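Long-range contacts in thioredoxin domain-containing protein (Sinorhizobium meliloti, PDB 3U5R), which is of unknown function but belongs to the AhpC/TSA family of thioredoxin-fold proteins, and so may act as an antioxidant oxidoreductase: residues 35-40 / 153-158; 71-76 / 164-169; 64-69 / 96-101. All coordinates share one frame; numbering follows the deposited sequence.

Contact 1 of 3, residues 35-40 / 153-158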
# COMPACT_ATOMS: atom_id res chain seq x y z
N GLY A 35 10.62 1.51 12.73
CA GLY A 35 10.36 2.47 13.80
C GLY A 35 10.02 3.84 13.27
O GLY A 35 9.47 4.66 14.01
N THR A 36 10.32 4.10 12.00
CA THR A 36 10.10 5.40 11.46
C THR A 36 8.60 5.72 11.61
O THR A 36 7.73 4.84 11.38
CB THR A 36 10.53 5.42 9.94
OG1 THR A 36 11.92 5.08 9.89
CG2 THR A 36 10.32 6.80 9.30
N ARG A 37 8.27 6.95 11.99
CA ARG A 37 6.85 7.38 12.08
C ARG A 37 6.19 7.49 10.69
O ARG A 37 6.85 7.84 9.72
CB ARG A 37 6.81 8.76 12.71
CG ARG A 37 6.92 8.71 14.19
CD ARG A 37 5.82 9.63 14.73
NE ARG A 37 4.49 8.99 14.66
CZ ARG A 37 3.65 8.95 15.69
NH1 ARG A 37 4.00 9.53 16.87
NH2 ARG A 37 2.46 8.37 15.57
N ALA A 38 4.91 7.15 10.60
CA ALA A 38 4.12 7.32 9.39
C ALA A 38 3.98 8.83 9.15
O ALA A 38 3.65 9.58 10.07
CB ALA A 38 2.73 6.73 9.66
N ALA A 39 4.28 9.29 7.94
CA ALA A 39 4.20 10.70 7.66
C ALA A 39 2.72 11.02 7.44
O ALA A 39 1.94 10.18 6.91
CB ALA A 39 4.98 11.00 6.39
N ASP A 40 2.33 12.24 7.82
CA ASP A 40 0.95 12.63 7.69
C ASP A 40 0.69 13.05 6.24
O ASP A 40 1.63 13.31 5.48
CB ASP A 40 0.54 13.74 8.65
CG ASP A 40 -1.02 13.69 8.98
OD1 ASP A 40 -1.85 13.01 8.29
OD2 ASP A 40 -1.40 14.32 9.98
N GLU A 153 1.13 3.11 17.61
CA GLU A 153 1.72 4.46 17.73
C GLU A 153 2.32 4.86 16.44
O GLU A 153 3.15 5.75 16.39
CB GLU A 153 2.77 4.47 18.87
CG GLU A 153 2.09 4.05 20.20
CD GLU A 153 1.24 5.17 20.82
OE1 GLU A 153 1.16 6.31 20.26
OE2 GLU A 153 0.67 4.91 21.92
N ARG A 154 1.86 4.22 15.34
CA ARG A 154 2.22 4.62 14.01
C ARG A 154 3.70 4.61 13.82
O ARG A 154 4.24 5.50 13.21
CB ARG A 154 1.57 5.94 13.60
CG ARG A 154 0.00 5.82 13.62
CD ARG A 154 -0.52 4.70 12.67
NE ARG A 154 -1.99 4.72 12.63
CZ ARG A 154 -2.80 3.78 13.13
NH1 ARG A 154 -2.33 2.62 13.64
NH2 ARG A 154 -4.12 3.97 13.01
N ARG A 155 4.36 3.58 14.35
CA ARG A 155 5.75 3.35 14.05
C ARG A 155 5.86 2.19 13.05
O ARG A 155 5.14 1.19 13.20
CB ARG A 155 6.54 2.97 15.30
CG ARG A 155 6.25 3.89 16.49
CD ARG A 155 6.46 5.41 16.15
NE ARG A 155 5.92 6.26 17.24
CZ ARG A 155 6.63 6.79 18.28
NH1 ARG A 155 7.99 6.64 18.39
NH2 ARG A 155 5.98 7.50 19.23
N LEU A 156 6.80 2.30 12.10
CA LEU A 156 6.89 1.27 11.04
C LEU A 156 7.35 -0.07 11.58
O LEU A 156 8.42 -0.17 12.21
CB LEU A 156 7.85 1.72 9.93
CG LEU A 156 8.03 0.81 8.69
CD1 LEU A 156 6.76 0.79 7.83
CD2 LEU A 156 9.22 1.33 7.84
N VAL A 157 6.56 -1.12 11.38
CA VAL A 157 6.91 -2.45 11.87
C VAL A 157 7.14 -3.45 10.80
O VAL A 157 7.78 -4.48 11.06
CB VAL A 157 5.87 -3.04 12.84
CG1 VAL A 157 5.90 -2.28 14.24
CG2 VAL A 157 4.37 -2.96 12.24
N TYR A 158 6.60 -3.21 9.60
CA TYR A 158 6.91 -4.13 8.51
C TYR A 158 6.95 -3.33 7.23
O TYR A 158 6.10 -2.46 7.02
CB TYR A 158 5.85 -5.28 8.40
CG TYR A 158 6.06 -6.21 7.19
CD1 TYR A 158 6.85 -7.36 7.32
CD2 TYR A 158 5.51 -5.93 5.93
CE1 TYR A 158 7.07 -8.24 6.22
CE2 TYR A 158 5.71 -6.82 4.80
CZ TYR A 158 6.49 -7.95 4.97
OH TYR A 158 6.74 -8.79 3.96
O HOH W 1 9.97 4.80 17.09
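Arg155 NE stands above a face of the Arg37 guanidinium, toward its rim, while Arg37 CD lies over a face of the Arg155 group; the planes are 34° apart. The nearest charged ends, Arg37 NH1 and Arg155 NH2, are 3.7 Å apart, a like-charge approach probably eased by the exposed setting. Arg155 is held by other bonds: NE donates to Glu153 O (2.9 Å), in the plane of its guanidinium, while NH1 reaches a water that also donates to Gly35 O. Bends at chi2 (-133°) and chi3 (77°) fold the Arg37 chain back, bringing NH2 to 3.3 Å from Arg154 CB at the edge of the group. Beneath these chains the backbones meet in a single bridge at Arg37 and Arg155. It fastens the loop 35-40 to the start of strand 156-160, an outermost strand of the five-stranded mixed sheet in this thioredoxin fold. Leu156 N donates to Thr36 O (2.8 Å), and Gly35 N to a lone pair of Leu156 O; Gly35 has a positive phi that glycine adopts easily. Ala38, small enough to sit close over Arg154, brings CB to 4.2 Å from Arg154 CB, whereas the Arg154 guanidinium leads away to Ser59 O.

Contact 2 of 3, residues 71-76 / 164-169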
# COMPACT_ATOMS: atom_id res chain seq x y z
N CYS A 71 0.58 -1.53 -13.39
CA CYS A 71 1.78 -2.31 -13.06
C CYS A 71 1.49 -3.87 -12.92
O CYS A 71 0.67 -4.26 -12.13
CB CYS A 71 2.39 -1.75 -11.75
SG CYS A 71 3.70 -2.85 -11.14
N PRO A 72 2.18 -4.76 -13.71
CA PRO A 72 2.01 -6.26 -13.58
C PRO A 72 2.23 -6.81 -12.19
O PRO A 72 1.58 -7.79 -11.77
CB PRO A 72 3.08 -6.84 -14.51
CG PRO A 72 3.35 -5.73 -15.49
CD PRO A 72 3.16 -4.42 -14.76
N PHE A 73 3.09 -6.18 -11.41
CA PHE A 73 3.29 -6.67 -10.03
C PHE A 73 2.13 -6.34 -9.13
O PHE A 73 1.87 -7.10 -8.17
CB PHE A 73 4.61 -6.10 -9.44
CG PHE A 73 5.78 -6.55 -10.18
CD1 PHE A 73 6.10 -5.97 -11.39
CD2 PHE A 73 6.53 -7.63 -9.71
CE1 PHE A 73 7.18 -6.45 -12.11
CE2 PHE A 73 7.60 -8.14 -10.43
CZ PHE A 73 7.90 -7.55 -11.63
N VAL A 74 1.43 -5.22 -9.39
CA VAL A 74 0.20 -4.99 -8.69
C VAL A 74 -0.97 -5.81 -9.24
O VAL A 74 -1.79 -6.30 -8.48
CB VAL A 74 -0.14 -3.49 -8.74
CG1 VAL A 74 -1.59 -3.19 -8.17
CG2 VAL A 74 0.94 -2.72 -7.97
N VAL A 75 -1.10 -5.89 -10.58
CA VAL A 75 -2.14 -6.76 -11.21
C VAL A 75 -2.14 -8.17 -10.60
O VAL A 75 -3.20 -8.72 -10.19
CB VAL A 75 -2.00 -6.75 -12.81
CG1 VAL A 75 -2.83 -7.92 -13.54
CG2 VAL A 75 -2.40 -5.30 -13.37
N LEU A 76 -0.95 -8.74 -10.48
CA LEU A 76 -0.82 -10.03 -9.79
C LEU A 76 -1.60 -10.18 -8.43
O LEU A 76 -2.17 -11.26 -8.15
CB LEU A 76 0.66 -10.33 -9.55
CG LEU A 76 0.96 -11.66 -8.87
CD1 LEU A 76 0.82 -12.90 -9.81
CD2 LEU A 76 2.37 -11.57 -8.33
N ASP A 164 5.57 -14.17 -1.41
CA ASP A 164 6.71 -14.57 -2.27
C ASP A 164 6.28 -14.60 -3.78
O ASP A 164 7.12 -14.90 -4.65
CB ASP A 164 7.24 -16.00 -1.89
CG ASP A 164 8.05 -16.07 -0.56
OD1 ASP A 164 8.82 -15.11 -0.26
OD2 ASP A 164 8.00 -17.15 0.18
N ALA A 165 4.99 -14.37 -4.08
CA ALA A 165 4.52 -14.48 -5.47
C ALA A 165 5.08 -13.33 -6.32
O ALA A 165 5.14 -12.12 -5.89
CB ALA A 165 2.98 -14.51 -5.53
N ARG A 166 5.46 -13.68 -7.56
CA ARG A 166 5.91 -12.70 -8.56
C ARG A 166 5.30 -13.07 -9.91
O ARG A 166 4.93 -14.20 -10.10
CB ARG A 166 7.48 -12.72 -8.71
CG ARG A 166 8.25 -12.43 -7.35
CD ARG A 166 8.18 -10.90 -6.95
NE ARG A 166 8.97 -10.58 -5.75
CZ ARG A 166 8.59 -10.71 -4.47
NH1 ARG A 166 7.39 -11.22 -4.17
NH2 ARG A 166 9.44 -10.36 -3.45
N PRO A 167 5.12 -12.11 -10.81
CA PRO A 167 4.49 -12.50 -12.09
C PRO A 167 5.32 -13.61 -12.77
O PRO A 167 6.53 -13.41 -12.95
CB PRO A 167 4.64 -11.24 -12.91
CG PRO A 167 4.58 -10.18 -11.86
CD PRO A 167 5.30 -10.65 -10.72
N GLY A 168 4.69 -14.75 -13.05
CA GLY A 168 5.32 -15.86 -13.80
C GLY A 168 6.15 -16.78 -12.94
O GLY A 168 6.74 -17.73 -13.48
N ASN A 169 6.22 -16.53 -11.60
CA ASN A 169 7.08 -17.45 -10.77
C ASN A 169 6.33 -18.64 -10.23
O ASN A 169 6.89 -19.44 -9.49
CB ASN A 169 7.90 -16.74 -9.63
CG ASN A 169 7.11 -16.47 -8.35
OD1 ASN A 169 5.89 -16.63 -8.28
ND2 ASN A 169 7.84 -16.04 -7.31
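The Phe73 ring carries the Pro167 ring on one face, with Arg166 CD at its edge and Cys71 SG also lying in the ring plane. Pro167 CG stands 4.0 Å from the ring centroid and 16° off the normal, a CH-pi contact displaced toward the rim, and Pro167 CD comes still nearer, 3.4 Å from Phe73 CD2. The two side chains meet at about a right angle. Proline suits this place because its ring CH groups can rest on an aromatic face without any polar group to bury. Phe73 reaches them with CG anti to its carbonyl carbon (chi1 -63°), which brings the ring closer to the loop than its CB direction alone would suggest. Three residues on, Leu76 points toward the same loop, and its CD2 branch lies 3.9 Å from Pro167 CD and 4.1 Å from Ala165 CB. Were Phe73 replaced by an alanine, Pro167 would probably lose the face it rests on and a gap would open beside Arg166.

Opposite the helix, the loop holds its own shape. Residues 166-169 form a type II turn, closed by Asn169 N donating to Arg166 O, with glycine at the positive-phi position 168. The Asn169 side chain reaches back along the loop, ND2 donating in plane to Asp164 O (3.0 Å) and OD1 receiving Arg166 N from above its carbonyl plane. Arg166 turns its guanidinium to Ala165 O, through NH1 (3.0 Å), and to Gln161, through NH2. Cys71 occupies the N-cap position of helix 72-75, and Ile199 of strand 199-202 touches both Phe73 and Arg166. Since no hydrogen bond joins the helix to the loop, their union depends on shape and apolar contact, while the polar bonds serve to fix the loop that presents Pro167.

Contact 3 of 3, residues 64-69 / 96-101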
# COMPACT_ATOMS: atom_id res chain seq x y z
N VAL A 64 -0.17 1.34 4.69
CA VAL A 64 -0.15 2.34 3.66
C VAL A 64 0.49 1.64 2.47
O VAL A 64 1.63 1.13 2.59
CB VAL A 64 0.66 3.57 4.04
CG1 VAL A 64 0.66 4.61 2.85
CG2 VAL A 64 0.10 4.21 5.32
N ALA A 65 -0.21 1.60 1.32
CA ALA A 65 0.24 0.79 0.20
C ALA A 65 0.32 1.61 -1.02
O ALA A 65 -0.71 2.20 -1.43
CB ALA A 65 -0.80 -0.43 -0.03
N PHE A 66 1.50 1.74 -1.61
CA PHE A 66 1.61 2.49 -2.86
C PHE A 66 1.42 1.52 -4.02
O PHE A 66 2.20 0.60 -4.20
CB PHE A 66 2.97 3.21 -2.97
CG PHE A 66 3.12 4.28 -1.94
CD1 PHE A 66 2.85 5.61 -2.25
CD2 PHE A 66 3.42 3.95 -0.64
CE1 PHE A 66 2.92 6.60 -1.29
CE2 PHE A 66 3.50 4.95 0.36
CZ PHE A 66 3.27 6.26 0.02
N ILE A 67 0.35 1.71 -4.79
CA ILE A 67 0.06 0.79 -5.86
C ILE A 67 -0.17 1.55 -7.19
O ILE A 67 0.11 2.74 -7.28
CB ILE A 67 -1.15 -0.13 -5.49
CG1 ILE A 67 -2.41 0.69 -5.21
CG2 ILE A 67 -0.84 -0.94 -4.29
CD1 ILE A 67 -3.61 -0.25 -5.07
N SER A 68 -0.72 0.87 -8.18
CA SER A 68 -0.83 1.37 -9.52
C SER A 68 -2.05 0.61 -10.15
O SER A 68 -2.46 -0.45 -9.64
CB SER A 68 0.47 1.05 -10.30
OG SER A 68 0.22 0.90 -11.70
N ASN A 69 -2.64 1.19 -11.18
CA ASN A 69 -3.73 0.55 -11.91
C ASN A 69 -3.26 -0.44 -13.00
O ASN A 69 -4.07 -1.28 -13.43
CB ASN A 69 -4.64 1.61 -12.58
CG ASN A 69 -5.33 2.50 -11.54
OD1 ASN A 69 -5.61 2.03 -10.39
ND2 ASN A 69 -5.53 3.76 -11.87
N VAL A 96 -4.81 1.91 3.60
CA VAL A 96 -4.95 3.06 2.69
C VAL A 96 -4.08 2.80 1.53
O VAL A 96 -2.85 2.63 1.75
CB VAL A 96 -4.58 4.39 3.36
CG1 VAL A 96 -3.25 4.27 4.09
CG2 VAL A 96 -4.51 5.51 2.32
N ALA A 97 -4.63 2.85 0.31
CA ALA A 97 -3.83 2.74 -0.88
C ALA A 97 -3.63 4.05 -1.58
O ALA A 97 -4.54 4.86 -1.60
CB ALA A 97 -4.49 1.72 -1.88
N ILE A 98 -2.48 4.25 -2.24
CA ILE A 98 -2.14 5.55 -2.81
C ILE A 98 -1.54 5.31 -4.21
O ILE A 98 -0.67 4.46 -4.38
CB ILE A 98 -1.10 6.32 -1.94
CG1 ILE A 98 -1.71 6.65 -0.56
CG2 ILE A 98 -0.65 7.63 -2.66
CD1 ILE A 98 -0.65 7.12 0.49
N ASN A 99 -2.01 6.03 -5.19
CA ASN A 99 -1.45 5.92 -6.53
C ASN A 99 -0.69 7.23 -6.72
O ASN A 99 -1.34 8.31 -6.85
CB ASN A 99 -2.59 5.81 -7.54
CG ASN A 99 -2.10 5.60 -8.92
OD1 ASN A 99 -1.16 6.30 -9.39
ND2 ASN A 99 -2.67 4.60 -9.60
N SER A 100 0.63 7.18 -6.72
CA SER A 100 1.44 8.40 -6.90
C SER A 100 1.99 8.55 -8.30
O SER A 100 2.78 9.45 -8.53
CB SER A 100 2.65 8.45 -5.97
OG SER A 100 2.20 8.22 -4.69
N ASN A 101 1.56 7.69 -9.22
CA ASN A 101 2.15 7.69 -10.53
C ASN A 101 1.69 8.91 -11.40
O ASN A 101 0.51 9.33 -11.37
CB ASN A 101 1.84 6.38 -11.25
CG ASN A 101 2.73 5.22 -10.80
OD1 ASN A 101 2.54 4.10 -11.25
ND2 ASN A 101 3.69 5.47 -9.95
O HOH W 2 1.84 4.71 -6.68
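Ile98 packs beside Phe66 and Val64 on one face of the sheet, with CD1 3.7 Å from Val64 CG1 and CG2 4.0 Å from Phe66 CE1. Phe66 and Ile98 lie side by side and point the same way, as do Val64 and Val96, whose CG2 and CG1 are 3.6 Å apart. The beta-branched Val64, Val96 and Ile98, with the flat ring of Phe66, fill this face, and helix 134-139 covers it. On the face of Ala65 and Ala97, small side chains let Ile67 reach in from beyond the last bridge: with CG1 placed between the backbone N and carbonyl carbon (chi1 59°), Ile67 CD1 comes to 3.9 Å from Ala97 CB.

Between the faces, parallel strands are joined by Ala65 N to Val96 O, Ile98 N to Ala65 O (2.8 Å) and Ile67 N to Ile98 O. Beyond the bond from Ile67 N, a water spans the two segments, donating to Ile67 O (2.7 Å) and accepting from Ser100 N. Ser100 OG meets the Phe66 ring at its edge, 3.6 Å from CD1, and is bonded to Asp130. Asn99 OD1 accepts from Asn101 N (3.1 Å) in an Asx turn, while its ND2 and Ser68 OG both bond to Glu109, so that one carboxylate bonds to both segments. Strands 61-66 and 93-99, neighbours in the sheet and connected through helices 72-75 and 78-88, make the parallel beta-alpha-beta unit of the thioredoxin fold.

Contact 3 lies about 6 Å from the chain's centre, whereas contacts 1 and 2 lie on opposite sides of it, their centres about 26 Å apart. Contacts 1 and 3 reach the same five-stranded sheet, at an outermost strand and at its inner parallel pair, with centres about 17 Å apart; contact 3 is nested within the loop closed by contact 1. Contact 2 alternates with both along the chain, its centre about 16 Å from that of contact 3. Its first segment follows on 64-69, since strand 61-66 leads into helix 72-75, and Val74 CG1 packs 3.2 Å from Ser68 O. A central strand thus leads to the helix meeting loop 164-169, joining core and surface.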